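Local coordinates for protein sorbitol dehydrogenase (Gluconobacter oxydans, PDB 5ITG) that probably oxidises D-sorbitol to L-sorbose with a nicotinamide cofactor, as an NADPH-linked dehydrogenase built on a Rossmann fold, at residues A[50-55]-A[273-278]; A[43-48]-A[98-103]; A[222-227]-A[267-272]; A[37-42]-A[253-258]; A[117-122]-A[173-178]. One frame throughout, in Å; residues are numbered along the deposited sequence.

Contact 1: A[50-55]-A[273-278]; sequences EHAPDW and RPPLEK
A52 lies against P275, and the backbones come nearest where the CA atoms of A52 and P274 are 6.7 Å apart. Segment 50-55 is irregular. Segment 273-278 is a loop that turns into a 3-10 segment at L276, and P275 is the centre of an inverse gamma turn in it.

The main side-chain contact is W55 on P274. The proline lies over one face of the indole, and the two groups cross at about a right angle. P274 CG is 3.4 Å from the centroid of the five-membered ring of W55, 21° off the ring normal, a CH-pi contact. R273 C approaches the same indole obliquely, near its rim, 3.4 Å from W55 CZ2. A52 CB sits at the edge of the indole, in its plane. It also meets P275 CD at 3.9 Å. Further out, H51 ND1 comes within 3.4 Å of K278 CD, on the extended lysine chain; this nitrogen is buried by the contact and has no partner in the model. R273 is held by E277 and D267 through salt bridges.

Segment 50-55 joins helix 41-46 to strand 56-61. Segment 273-278 leads to strand 282-284, which R273 and L276 touch. W55 and P274 also pack on I125 of strand 125-128.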
# COMPACT_ATOMS: atom_id res chain seq x y z
N GLU A 50 3.77 -6.42 24.64
CA GLU A 50 3.84 -7.28 25.82
C GLU A 50 5.29 -7.68 26.06
O GLU A 50 5.62 -8.25 27.10
CB GLU A 50 2.99 -8.53 25.62
CG GLU A 50 3.44 -9.39 24.45
CD GLU A 50 2.53 -10.57 24.21
OE1 GLU A 50 2.34 -11.37 25.16
OE2 GLU A 50 2.01 -10.71 23.08
N HIS A 51 6.15 -7.39 25.09
CA HIS A 51 7.57 -7.71 25.17
C HIS A 51 8.39 -6.47 25.48
O HIS A 51 9.29 -6.49 26.32
CB HIS A 51 8.04 -8.29 23.83
CG HIS A 51 7.33 -9.54 23.43
ND1 HIS A 51 7.22 -9.95 22.12
CD2 HIS A 51 6.70 -10.49 24.18
CE1 HIS A 51 6.55 -11.09 22.07
NE2 HIS A 51 6.22 -11.44 23.30
N ALA A 52 8.06 -5.38 24.78
CA ALA A 52 8.74 -4.11 24.95
C ALA A 52 7.65 -3.05 25.03
O ALA A 52 7.26 -2.46 24.02
CB ALA A 52 9.65 -3.85 23.76
N PRO A 53 7.16 -2.77 26.24
CA PRO A 53 6.10 -1.79 26.50
C PRO A 53 6.43 -0.33 26.22
O PRO A 53 5.55 0.53 26.33
CB PRO A 53 5.78 -2.03 27.97
CG PRO A 53 7.12 -2.38 28.54
CD PRO A 53 7.66 -3.34 27.51
N ASP A 54 7.67 -0.03 25.85
CA ASP A 54 8.03 1.36 25.59
C ASP A 54 7.86 1.79 24.14
O ASP A 54 8.53 2.71 23.67
CB ASP A 54 9.47 1.63 26.05
CG ASP A 54 9.61 1.61 27.56
OD1 ASP A 54 8.86 2.35 28.23
OD2 ASP A 54 10.46 0.87 28.08
N TRP A 55 6.95 1.14 23.43
CA TRP A 55 6.73 1.47 22.03
C TRP A 55 5.30 1.88 21.71
O TRP A 55 4.81 1.62 20.60
CB TRP A 55 7.16 0.30 21.15
CG TRP A 55 8.64 0.05 21.24
CD1 TRP A 55 9.27 -0.95 21.91
CD2 TRP A 55 9.67 0.83 20.63
NE1 TRP A 55 10.63 -0.85 21.76
CE2 TRP A 55 10.91 0.24 20.97
CE3 TRP A 55 9.68 1.98 19.82
CZ2 TRP A 55 12.14 0.75 20.53
CZ3 TRP A 55 10.90 2.48 19.38
CH2 TRP A 55 12.11 1.87 19.74
N ARG A 273 14.72 -0.11 17.94
CA ARG A 273 13.43 -0.43 17.36
C ARG A 273 12.77 -1.57 18.13
O ARG A 273 13.45 -2.31 18.85
CB ARG A 273 13.58 -0.88 15.91
CG ARG A 273 14.35 -2.20 15.75
CD ARG A 273 14.16 -2.78 14.35
NE ARG A 273 15.00 -3.94 14.07
CZ ARG A 273 14.80 -5.17 14.53
NH1 ARG A 273 13.77 -5.42 15.33
NH2 ARG A 273 15.62 -6.15 14.19
N PRO A 274 11.45 -1.71 18.00
CA PRO A 274 10.72 -2.78 18.70
C PRO A 274 11.17 -4.12 18.12
O PRO A 274 11.74 -4.17 17.03
CB PRO A 274 9.26 -2.49 18.36
CG PRO A 274 9.24 -1.02 18.05
CD PRO A 274 10.52 -0.81 17.30
N PRO A 275 10.91 -5.23 18.84
CA PRO A 275 11.30 -6.55 18.33
C PRO A 275 10.23 -7.04 17.36
O PRO A 275 9.60 -8.07 17.58
CB PRO A 275 11.36 -7.38 19.61
CG PRO A 275 10.22 -6.82 20.41
CD PRO A 275 10.38 -5.32 20.21
N LEU A 276 10.02 -6.27 16.29
CA LEU A 276 9.00 -6.57 15.28
C LEU A 276 9.05 -7.97 14.67
O LEU A 276 8.01 -8.49 14.25
CB LEU A 276 9.06 -5.50 14.18
CG LEU A 276 8.82 -4.08 14.70
CD1 LEU A 276 9.03 -3.05 13.59
CD2 LEU A 276 7.42 -3.98 15.25
N GLU A 277 10.22 -8.58 14.60
CA GLU A 277 10.30 -9.93 14.04
C GLU A 277 9.36 -10.85 14.81
O GLU A 277 8.72 -11.73 14.24
CB GLU A 277 11.73 -10.47 14.08
CG GLU A 277 12.36 -10.57 15.47
CD GLU A 277 12.62 -9.22 16.11
OE1 GLU A 277 13.02 -8.28 15.39
OE2 GLU A 277 12.43 -9.10 17.34
N LYS A 278 9.25 -10.63 16.12
CA LYS A 278 8.39 -11.46 16.96
C LYS A 278 6.92 -11.37 16.56
O LYS A 278 6.12 -12.23 16.94
CB LYS A 278 8.54 -11.06 18.43
CG LYS A 278 9.93 -11.33 18.99
CD LYS A 278 10.03 -11.03 20.48
CE LYS A 278 11.45 -11.28 20.98
NZ LYS A 278 11.60 -11.00 22.44

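Contact 2: A[43-48]-A[98-103]; sequences FYVEQI and MGALRD
E46 points its carboxylate at the backbone of G99, while the selenomethionine M98 crosses its chain at a slant. E46 CG stands anti to the backbone N (chi1 -178°). The bend at chi2 (84°) then turns CD toward the backbone of G99 and A100. G99 N donates to E46 OE2 at 2.9 Å, meeting it on the syn side and 26° out of the carboxylate plane. The same N-H makes a weak second bond to E46 OE1. That oxygen lies 2.9 Å from A100 N and is also hydrogen-bonded to Y19 OH. OE1 further touches A100 CB at 3.4 Å. A buried carboxylate is thus gripped by backbone N-H and a tyrosine hydroxyl, which would probably favour its charged form.

M98 is bent at chi2 and chi3, and its end curls back to the helix. SE is 4.1 Å from E46 CG. CE reaches the backbone of F43, 3.4 Å from F43 CA, and lies 4.1 Å from F43 CB. One residue before E46, V45 CG1 meets A100 CB at 4.2 Å.

An alanine at E46 would remove the carboxylate and would probably leave G99 N without this acceptor, Y19 OH without this partner and M98 SE without its neighbour CG.

Helix 41-46 lies here against strand 93-106. That strand is paired with 82-87 and with 56-61 in the large mixed sheet. F43 and M98 both touch L84 of strand 82-87, and E46 touches P17 in the N-terminal loop.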
# COMPACT_ATOMS: atom_id res chain seq x y z
N PHE A 43 -1.08 -2.56 14.28
CA PHE A 43 -1.35 -4.00 14.45
C PHE A 43 -0.10 -4.77 14.87
O PHE A 43 -0.16 -5.58 15.80
CB PHE A 43 -1.89 -4.57 13.13
CG PHE A 43 -2.20 -6.03 13.17
CD1 PHE A 43 -3.35 -6.50 13.81
CD2 PHE A 43 -1.36 -6.95 12.55
CE1 PHE A 43 -3.66 -7.86 13.83
CE2 PHE A 43 -1.66 -8.31 12.57
CZ PHE A 43 -2.81 -8.77 13.21
N TYR A 44 1.01 -4.53 14.19
CA TYR A 44 2.26 -5.22 14.52
C TYR A 44 2.80 -4.78 15.88
O TYR A 44 3.27 -5.61 16.67
CB TYR A 44 3.32 -4.99 13.44
CG TYR A 44 3.07 -5.78 12.17
CD1 TYR A 44 3.39 -7.14 12.10
CD2 TYR A 44 2.51 -5.18 11.04
CE1 TYR A 44 3.16 -7.88 10.94
CE2 TYR A 44 2.27 -5.91 9.88
CZ TYR A 44 2.59 -7.25 9.83
OH TYR A 44 2.35 -7.97 8.68
N VAL A 45 2.73 -3.48 16.16
CA VAL A 45 3.22 -2.98 17.43
C VAL A 45 2.42 -3.58 18.59
O VAL A 45 2.97 -3.93 19.63
CB VAL A 45 3.13 -1.43 17.48
CG1 VAL A 45 3.40 -0.92 18.89
CG2 VAL A 45 4.16 -0.84 16.51
N GLU A 46 1.11 -3.71 18.38
CA GLU A 46 0.21 -4.28 19.38
C GLU A 46 0.69 -5.65 19.84
O GLU A 46 0.49 -6.04 21.00
CB GLU A 46 -1.20 -4.41 18.80
CG GLU A 46 -2.24 -4.95 19.76
CD GLU A 46 -2.82 -3.87 20.65
OE1 GLU A 46 -2.13 -2.85 20.88
OE2 GLU A 46 -3.96 -4.04 21.13
N GLN A 47 1.34 -6.38 18.94
CA GLN A 47 1.82 -7.73 19.23
C GLN A 47 3.20 -7.83 19.89
O GLN A 47 3.63 -8.92 20.24
CB GLN A 47 1.81 -8.56 17.96
CG GLN A 47 0.43 -8.66 17.32
CD GLN A 47 0.48 -9.24 15.92
OE1 GLN A 47 0.82 -10.42 15.74
NE2 GLN A 47 0.16 -8.42 14.93
N ILE A 48 3.90 -6.71 20.04
CA ILE A 48 5.21 -6.74 20.68
C ILE A 48 5.23 -5.87 21.93
O ILE A 48 6.25 -5.78 22.62
CB ILE A 48 6.34 -6.29 19.72
CG1 ILE A 48 6.00 -4.94 19.09
CG2 ILE A 48 6.55 -7.34 18.63
CD1 ILE A 48 6.10 -3.76 20.04
N MSE A 98 -7.84 -2.61 19.95
CA MSE A 98 -6.45 -2.21 19.86
C MSE A 98 -6.07 -1.12 20.87
O MSE A 98 -6.78 -0.13 21.00
CB MSE A 98 -6.18 -1.69 18.45
CG MSE A 98 -6.55 -2.67 17.35
SE MSE A 98 -5.12 -3.90 17.01
CE MSE A 98 -3.93 -2.65 16.14
N GLY A 99 -4.94 -1.30 21.56
CA GLY A 99 -4.52 -0.31 22.53
C GLY A 99 -3.19 0.39 22.28
O GLY A 99 -2.81 1.27 23.06
N ALA A 100 -2.50 0.04 21.20
CA ALA A 100 -1.20 0.63 20.89
C ALA A 100 -1.17 2.16 20.73
O ALA A 100 -0.17 2.79 21.07
CB ALA A 100 -0.62 -0.02 19.63
N LEU A 101 -2.25 2.73 20.22
CA LEU A 101 -2.34 4.18 20.02
C LEU A 101 -2.78 4.81 21.33
O LEU A 101 -3.96 4.73 21.69
CB LEU A 101 -3.37 4.49 18.92
CG LEU A 101 -3.56 5.93 18.47
CD1 LEU A 101 -2.26 6.48 17.88
CD2 LEU A 101 -4.67 5.98 17.43
N ARG A 102 -1.85 5.43 22.05
CA ARG A 102 -2.15 6.01 23.35
C ARG A 102 -2.55 7.48 23.39
O ARG A 102 -3.00 7.97 24.42
CB ARG A 102 -0.99 5.76 24.31
CG ARG A 102 -0.84 4.30 24.75
CD ARG A 102 -2.05 3.83 25.56
NE ARG A 102 -3.13 3.32 24.72
CZ ARG A 102 -4.40 3.71 24.81
NH1 ARG A 102 -4.76 4.63 25.70
NH2 ARG A 102 -5.32 3.18 24.01
N ASP A 103 -2.37 8.19 22.28
CA ASP A 103 -2.76 9.59 22.24
C ASP A 103 -2.95 10.00 20.79
O ASP A 103 -2.30 9.46 19.89
CB ASP A 103 -1.70 10.48 22.89
CG ASP A 103 -2.29 11.76 23.49
OD1 ASP A 103 -3.38 12.18 23.05
OD2 ASP A 103 -1.65 12.33 24.39

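Contact 3: A[222-227]-A[267-272]; sequences TFPNGM and DQFADG
P224 CG approaches the phenyl ring of F269 obliquely, 4.5 Å from F269 CZ, so the ring is only lightly touched from this segment. Its further neighbours are T184 and M186 of strand 184-187. P224 CB, CG and CD lie against the carbonyl oxygen of Q268, with P224 CD nearest, 3.6 Å from Q268 O. The Q268 side chain runs extended beyond CG, beside P224, and its CB is 4.1 Å from P224 CB.

That carbonyl is also the acceptor for the polar bond of the contact. T222 OG1 donates to Q268 O at 2.9 Å. The donor stands above the carbonyl plane, 39° out of it, with a C=O...donor angle of 124°. The hydroxyl oxygen sits between the backbone N and the carbonyl carbon (chi1 61°), the crowded position, which leaves CG2 beside the backbone N. CG2 then packs on A270 CB at 3.9 Å. T222 OG1 has a second partner in T184 OG1, and T184 OG1 is also bonded by A270 N.

Two loops run side by side here, T222 near A270 and P224 near Q268. They extend from one end of the antiparallel pair 226-228 and 263-266. M227 pairs with V264 within that ladder, and N225 with E266 at its end. The contact thus prolongs a beta ladder as irregular chain, and T184 ties this extension to strand 184-187 of the large sheet of the Rossmann domain.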
# COMPACT_ATOMS: atom_id res chain seq x y z
N THR A 222 17.84 7.89 9.97
CA THR A 222 17.80 6.79 9.01
C THR A 222 16.43 6.83 8.35
O THR A 222 15.46 7.31 8.96
CB THR A 222 18.02 5.41 9.70
OG1 THR A 222 16.98 5.16 10.65
CG2 THR A 222 19.38 5.37 10.41
N PHE A 223 16.36 6.34 7.11
CA PHE A 223 15.11 6.32 6.33
C PHE A 223 14.95 4.94 5.67
O PHE A 223 14.99 4.82 4.44
CB PHE A 223 15.14 7.39 5.23
CG PHE A 223 15.37 8.79 5.74
CD1 PHE A 223 16.65 9.23 6.06
CD2 PHE A 223 14.30 9.67 5.89
CE1 PHE A 223 16.86 10.53 6.53
CE2 PHE A 223 14.50 10.97 6.36
CZ PHE A 223 15.79 11.40 6.68
N PRO A 224 14.72 3.89 6.48
CA PRO A 224 14.57 2.55 5.93
C PRO A 224 13.40 2.42 4.98
O PRO A 224 12.36 3.05 5.17
CB PRO A 224 14.39 1.68 7.18
CG PRO A 224 13.61 2.60 8.09
CD PRO A 224 14.36 3.91 7.92
N ASN A 225 13.58 1.60 3.96
CA ASN A 225 12.52 1.33 3.00
C ASN A 225 11.75 0.14 3.55
O ASN A 225 12.32 -0.74 4.20
CB ASN A 225 13.08 0.94 1.64
CG ASN A 225 13.75 2.10 0.93
OD1 ASN A 225 13.11 3.07 0.55
ND2 ASN A 225 15.06 1.98 0.74
N GLY A 226 10.45 0.11 3.29
CA GLY A 226 9.65 -1.00 3.75
C GLY A 226 8.59 -1.34 2.73
O GLY A 226 8.13 -0.47 1.98
N MSE A 227 8.20 -2.60 2.68
CA MSE A 227 7.17 -3.02 1.74
C MSE A 227 5.97 -3.38 2.62
O MSE A 227 6.09 -4.19 3.53
CB MSE A 227 7.65 -4.24 0.97
CG MSE A 227 7.01 -4.40 -0.37
SE MSE A 227 6.55 -6.21 -0.57
CE MSE A 227 5.02 -6.08 0.59
N ASP A 267 16.34 -3.16 8.04
CA ASP A 267 16.80 -2.98 9.41
C ASP A 267 17.82 -1.86 9.52
O ASP A 267 19.01 -2.11 9.71
CB ASP A 267 17.41 -4.29 9.93
CG ASP A 267 17.34 -4.41 11.44
OD1 ASP A 267 17.00 -3.41 12.11
OD2 ASP A 267 17.62 -5.50 11.96
N GLN A 268 17.36 -0.62 9.38
CA GLN A 268 18.23 0.54 9.46
C GLN A 268 17.58 1.53 10.42
O GLN A 268 16.81 2.39 10.00
CB GLN A 268 18.40 1.18 8.09
CG GLN A 268 18.63 0.19 6.96
CD GLN A 268 18.62 0.85 5.59
OE1 GLN A 268 17.83 1.75 5.33
NE2 GLN A 268 19.49 0.39 4.70
N PHE A 269 17.87 1.39 11.71
CA PHE A 269 17.29 2.28 12.71
C PHE A 269 18.37 3.10 13.41
O PHE A 269 19.44 2.59 13.75
CB PHE A 269 16.45 1.46 13.69
CG PHE A 269 15.16 0.96 13.09
CD1 PHE A 269 15.17 -0.06 12.15
CD2 PHE A 269 13.95 1.59 13.39
CE1 PHE A 269 13.99 -0.44 11.49
CE2 PHE A 269 12.77 1.22 12.74
CZ PHE A 269 12.79 0.20 11.79
N ALA A 270 18.08 4.38 13.60
CA ALA A 270 19.02 5.31 14.22
C ALA A 270 19.20 5.13 15.71
O ALA A 270 20.31 5.29 16.23
CB ALA A 270 18.58 6.75 13.93
N ASP A 271 18.13 4.80 16.41
CA ASP A 271 18.22 4.65 17.85
C ASP A 271 17.30 3.57 18.41
O ASP A 271 16.46 3.84 19.27
CB ASP A 271 17.91 6.00 18.51
CG ASP A 271 18.21 6.02 19.99
OD1 ASP A 271 19.09 5.24 20.42
OD2 ASP A 271 17.59 6.83 20.70
N GLY A 272 17.47 2.34 17.92
CA GLY A 272 16.67 1.23 18.40
C GLY A 272 15.32 1.06 17.73
O GLY A 272 14.83 1.96 17.04

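Contact 4: A[37-42]-A[253-258]; sequences FRAHEA and LPLVAE
R38 reaches from its helix across L255 to the carbonyl of L253. Its CB starts against L255 CD1, at 3.8 Å. CG is anti to the carbonyl carbon and beside the backbone N (chi1 -62°). The chain bends at chi3, and the guanidinium then lies with one face toward the leucine: L255 CD1 sits over its centre, 4.0 Å above the plane. NH2 is 3.6 Å from L255 CD2. At the tip, R38 NH2 donates to L253 O, which lies at the edge of the group near its plane. The distance of 2.5 Å is very short as modelled, so its exact length is doubtful. NH2 also meets L253 CB at 3.6 Å.

Next along the helix, A39 CB packs on A257 CB at 4.0 Å and on L255 CD1. R38 also touches F75 of helix 66-77.

An alanine in place of R38 would probably leave L253 O without this donor and open a gap beside the two methyls of L255.

L255 covers one face of the buried guanidinium, and L253 O meets its edge. No acid touches R38 across the contact, so its positive charge would probably rely on the L253 carbonyl and on a cation-pi contact with Y82.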
# COMPACT_ATOMS: atom_id res chain seq x y z
N PHE A 37 -2.81 2.53 8.73
CA PHE A 37 -1.92 2.61 9.88
C PHE A 37 -2.50 1.82 11.05
O PHE A 37 -1.82 1.02 11.68
CB PHE A 37 -1.73 4.07 10.32
CG PHE A 37 -1.37 4.22 11.78
CD1 PHE A 37 -0.10 3.88 12.23
CD2 PHE A 37 -2.32 4.62 12.71
CE1 PHE A 37 0.22 3.93 13.60
CE2 PHE A 37 -2.02 4.67 14.09
CZ PHE A 37 -0.75 4.33 14.52
N ARG A 38 -3.78 2.06 11.32
CA ARG A 38 -4.46 1.41 12.43
C ARG A 38 -4.59 -0.11 12.30
O ARG A 38 -4.68 -0.80 13.32
CB ARG A 38 -5.83 2.06 12.62
CG ARG A 38 -5.74 3.53 12.97
CD ARG A 38 -7.10 4.18 12.77
NE ARG A 38 -8.09 3.54 13.62
CZ ARG A 38 -9.39 3.50 13.37
NH1 ARG A 38 -9.89 4.06 12.28
NH2 ARG A 38 -10.19 2.88 14.22
N ALA A 39 -4.59 -0.62 11.07
CA ALA A 39 -4.72 -2.06 10.83
C ALA A 39 -3.41 -2.74 10.47
O ALA A 39 -3.34 -3.97 10.38
CB ALA A 39 -5.75 -2.30 9.73
N HIS A 40 -2.36 -1.95 10.25
CA HIS A 40 -1.08 -2.52 9.86
C HIS A 40 0.01 -2.18 10.88
O HIS A 40 0.29 -2.98 11.77
CB HIS A 40 -0.71 -2.02 8.45
CG HIS A 40 0.53 -2.64 7.88
ND1 HIS A 40 1.78 -2.09 8.06
CD2 HIS A 40 0.71 -3.76 7.14
CE1 HIS A 40 2.68 -2.85 7.45
NE2 HIS A 40 2.06 -3.87 6.89
N GLU A 41 0.59 -0.99 10.79
CA GLU A 41 1.64 -0.60 11.74
C GLU A 41 1.19 -0.76 13.20
O GLU A 41 1.89 -1.38 14.00
CB GLU A 41 2.07 0.85 11.51
CG GLU A 41 3.30 1.24 12.33
CD GLU A 41 3.64 2.71 12.24
OE1 GLU A 41 3.45 3.30 11.16
OE2 GLU A 41 4.11 3.28 13.26
N ALA A 42 0.04 -0.21 13.54
CA ALA A 42 -0.47 -0.31 14.90
C ALA A 42 -0.69 -1.77 15.28
O ALA A 42 -0.52 -2.17 16.43
CB ALA A 42 -1.77 0.48 15.04
N LEU A 253 -15.16 4.36 15.85
CA LEU A 253 -14.09 4.24 14.86
C LEU A 253 -13.74 2.79 14.51
O LEU A 253 -12.58 2.39 14.57
CB LEU A 253 -12.84 4.94 15.40
CG LEU A 253 -13.11 6.38 15.85
CD1 LEU A 253 -11.98 6.87 16.74
CD2 LEU A 253 -13.27 7.27 14.63
N PRO A 254 -14.74 1.99 14.12
CA PRO A 254 -14.48 0.59 13.77
C PRO A 254 -13.89 0.47 12.37
O PRO A 254 -14.20 1.27 11.50
CB PRO A 254 -15.86 -0.04 13.85
CG PRO A 254 -16.70 1.05 13.25
CD PRO A 254 -16.17 2.30 13.94
N LEU A 255 -13.05 -0.54 12.16
CA LEU A 255 -12.47 -0.76 10.85
C LEU A 255 -12.28 -2.26 10.65
O LEU A 255 -12.31 -3.04 11.62
CB LEU A 255 -11.14 -0.01 10.67
CG LEU A 255 -9.85 -0.51 11.33
CD1 LEU A 255 -8.69 0.35 10.86
CD2 LEU A 255 -9.97 -0.47 12.84
N VAL A 256 -12.09 -2.65 9.40
CA VAL A 256 -11.92 -4.05 9.06
C VAL A 256 -10.79 -4.22 8.05
O VAL A 256 -10.52 -3.33 7.25
CB VAL A 256 -13.26 -4.62 8.49
CG1 VAL A 256 -13.73 -3.75 7.34
CG2 VAL A 256 -13.09 -6.06 8.06
N ALA A 257 -10.12 -5.36 8.10
CA ALA A 257 -9.02 -5.64 7.19
C ALA A 257 -9.01 -7.13 6.89
O ALA A 257 -9.62 -7.91 7.62
CB ALA A 257 -7.69 -5.23 7.82
N GLU A 258 -8.33 -7.52 5.82
CA GLU A 258 -8.23 -8.93 5.46
C GLU A 258 -7.32 -9.56 6.51
O GLU A 258 -6.51 -8.87 7.13
CB GLU A 258 -7.63 -9.10 4.06
CG GLU A 258 -6.18 -8.64 3.94
CD GLU A 258 -5.62 -8.79 2.53
OE1 GLU A 258 -6.03 -9.74 1.82
OE2 GLU A 258 -4.76 -7.98 2.14

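Contact 5: A[117-122]-A[173-178]; sequences HLVDPA and RRRWDA
R175 NH1 makes the tight part of this contact, held by two backbone carbonyls of the other segment. It donates to L118 O at 2.7 Å, near the guanidinium plane, and to D120 O at 3.1 Å. The second bond comes from well above the carbonyl plane of D120, 65° out of it. R175 CG is beside the backbone N (chi1 -67°), and the chain bends at chi3. Its aliphatic part crosses V119 at a slant, with CG 3.9 Å from V119 CA, and CD is 3.5 Å from L118 O. R175 NE bonds to K181 O and NH2 makes a weak bond to I123 O, so the buried group has several backbone acceptors.

After helix 111-119, D120 starts an Asx turn: its OD1 accepts from A122 N at 2.7 Å, nearly along the C-O axis. The turn leads to strand 125-128. Helix 164-177 leads to strand 184-187, which pairs in parallel with strand 125-128. Each helix thus leads into one of two neighbouring parallel strands of the large mixed sheet of the Rossmann domain.

The outer side is looser. V119 CG1 meets R174 CB at 3.9 Å, and the two side chains cross obliquely. R174 then extends away from CG to NE toward E170, with which it forms a salt bridge. P121 is exposed and adds little, its CA 4.2 Å from R175 NH2.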
# COMPACT_ATOMS: atom_id res chain seq x y z
N HIS A 117 6.60 15.94 21.99
CA HIS A 117 6.67 14.50 21.82
C HIS A 117 7.84 14.14 20.92
O HIS A 117 8.60 13.21 21.21
CB HIS A 117 5.38 13.95 21.20
CG HIS A 117 4.35 13.56 22.21
ND1 HIS A 117 3.25 14.34 22.50
CD2 HIS A 117 4.25 12.46 23.00
CE1 HIS A 117 2.52 13.75 23.43
NE2 HIS A 117 3.11 12.60 23.75
N LEU A 118 7.99 14.89 19.83
CA LEU A 118 9.05 14.68 18.86
C LEU A 118 10.47 14.80 19.42
O LEU A 118 11.39 14.14 18.93
CB LEU A 118 8.87 15.64 17.70
CG LEU A 118 8.27 15.13 16.39
CD1 LEU A 118 7.33 13.96 16.62
CD2 LEU A 118 7.56 16.28 15.70
N VAL A 119 10.66 15.64 20.44
CA VAL A 119 11.99 15.80 21.01
C VAL A 119 12.27 14.87 22.18
O VAL A 119 13.42 14.74 22.60
CB VAL A 119 12.26 17.26 21.48
CG1 VAL A 119 12.29 18.20 20.29
CG2 VAL A 119 11.21 17.69 22.48
N ASP A 120 11.24 14.22 22.70
CA ASP A 120 11.39 13.31 23.83
C ASP A 120 12.33 12.16 23.48
O ASP A 120 12.12 11.46 22.48
CB ASP A 120 10.03 12.76 24.26
CG ASP A 120 10.10 11.99 25.57
OD1 ASP A 120 10.84 10.98 25.64
OD2 ASP A 120 9.42 12.39 26.54
N PRO A 121 13.37 11.93 24.30
CA PRO A 121 14.34 10.86 24.07
C PRO A 121 13.73 9.47 23.92
O PRO A 121 14.33 8.60 23.28
CB PRO A 121 15.26 10.97 25.29
CG PRO A 121 15.18 12.42 25.65
CD PRO A 121 13.70 12.69 25.52
N ALA A 122 12.56 9.25 24.51
CA ALA A 122 11.88 7.96 24.43
C ALA A 122 11.30 7.73 23.04
O ALA A 122 11.07 6.58 22.64
CB ALA A 122 10.78 7.88 25.48
N ARG A 173 16.39 19.21 14.65
CA ARG A 173 17.32 20.30 14.94
C ARG A 173 17.44 20.46 16.46
O ARG A 173 18.55 20.49 17.01
CB ARG A 173 16.81 21.61 14.34
CG ARG A 173 17.77 22.79 14.53
CD ARG A 173 17.16 24.12 14.12
NE ARG A 173 16.08 24.53 15.02
CZ ARG A 173 16.23 24.78 16.32
NH1 ARG A 173 17.43 24.66 16.89
NH2 ARG A 173 15.19 25.15 17.06
N ARG A 174 16.30 20.54 17.13
CA ARG A 174 16.28 20.71 18.58
C ARG A 174 16.96 19.57 19.31
O ARG A 174 17.70 19.80 20.27
CB ARG A 174 14.84 20.88 19.07
CG ARG A 174 14.17 22.12 18.51
CD ARG A 174 12.83 22.39 19.16
NE ARG A 174 12.16 23.52 18.53
CZ ARG A 174 10.99 24.01 18.92
NH1 ARG A 174 10.34 23.46 19.94
NH2 ARG A 174 10.46 25.04 18.27
N ARG A 175 16.72 18.34 18.85
CA ARG A 175 17.33 17.17 19.47
C ARG A 175 18.85 17.30 19.33
O ARG A 175 19.60 17.05 20.27
CB ARG A 175 16.83 15.88 18.81
CG ARG A 175 15.33 15.59 19.05
CD ARG A 175 14.80 14.39 18.24
NE ARG A 175 15.29 13.10 18.73
CZ ARG A 175 14.58 12.25 19.48
NH1 ARG A 175 13.33 12.54 19.83
NH2 ARG A 175 15.14 11.12 19.91
N TRP A 176 19.29 17.70 18.14
CA TRP A 176 20.71 17.87 17.86
C TRP A 176 21.33 18.95 18.75
O TRP A 176 22.32 18.70 19.45
CB TRP A 176 20.91 18.23 16.39
CG TRP A 176 22.33 18.48 15.98
CD1 TRP A 176 23.45 17.87 16.49
CD2 TRP A 176 22.78 19.35 14.94
NE1 TRP A 176 24.57 18.32 15.82
CE2 TRP A 176 24.19 19.22 14.87
CE3 TRP A 176 22.14 20.22 14.06
CZ2 TRP A 176 24.95 19.94 13.95
CZ3 TRP A 176 22.90 20.93 13.15
CH2 TRP A 176 24.30 20.79 13.10
N ASP A 177 20.73 20.13 18.74
CA ASP A 177 21.23 21.25 19.53
C ASP A 177 21.24 21.00 21.04
O ASP A 177 22.09 21.53 21.75
CB ASP A 177 20.44 22.53 19.22
CG ASP A 177 20.73 23.08 17.83
OD1 ASP A 177 21.79 22.75 17.26
OD2 ASP A 177 19.91 23.86 17.30
N ALA A 178 20.30 20.19 21.53
CA ALA A 178 20.22 19.90 22.95
C ALA A 178 21.07 18.69 23.35
O ALA A 178 21.10 18.30 24.52
CB ALA A 178 18.78 19.68 23.36

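Going from the N terminus, segment 37-42 opens contact 4, which closes only at 253-258. Contact 2 starts next, at 43-48, and closes at 98-103 within that span. Contact 1 starts at 50-55 and ends last, at 273-278, so it crosses both. Contact 5, between 117-122 and 173-178, lies wholly within contacts 1 and 4. Contact 3 runs from 222-227 to 267-272, inside contact 1 but crossing contact 4. Contact 4 ties helix 35-39, and contact 2 helix 41-46, to the large sheet. Contact 5 joins the ends of helices 111-119 and 164-177, and contact 3 the loops at the three-stranded sheet. Contact 1 touches contact 2 through I48, and contact 3 through the R273-D267 salt bridge.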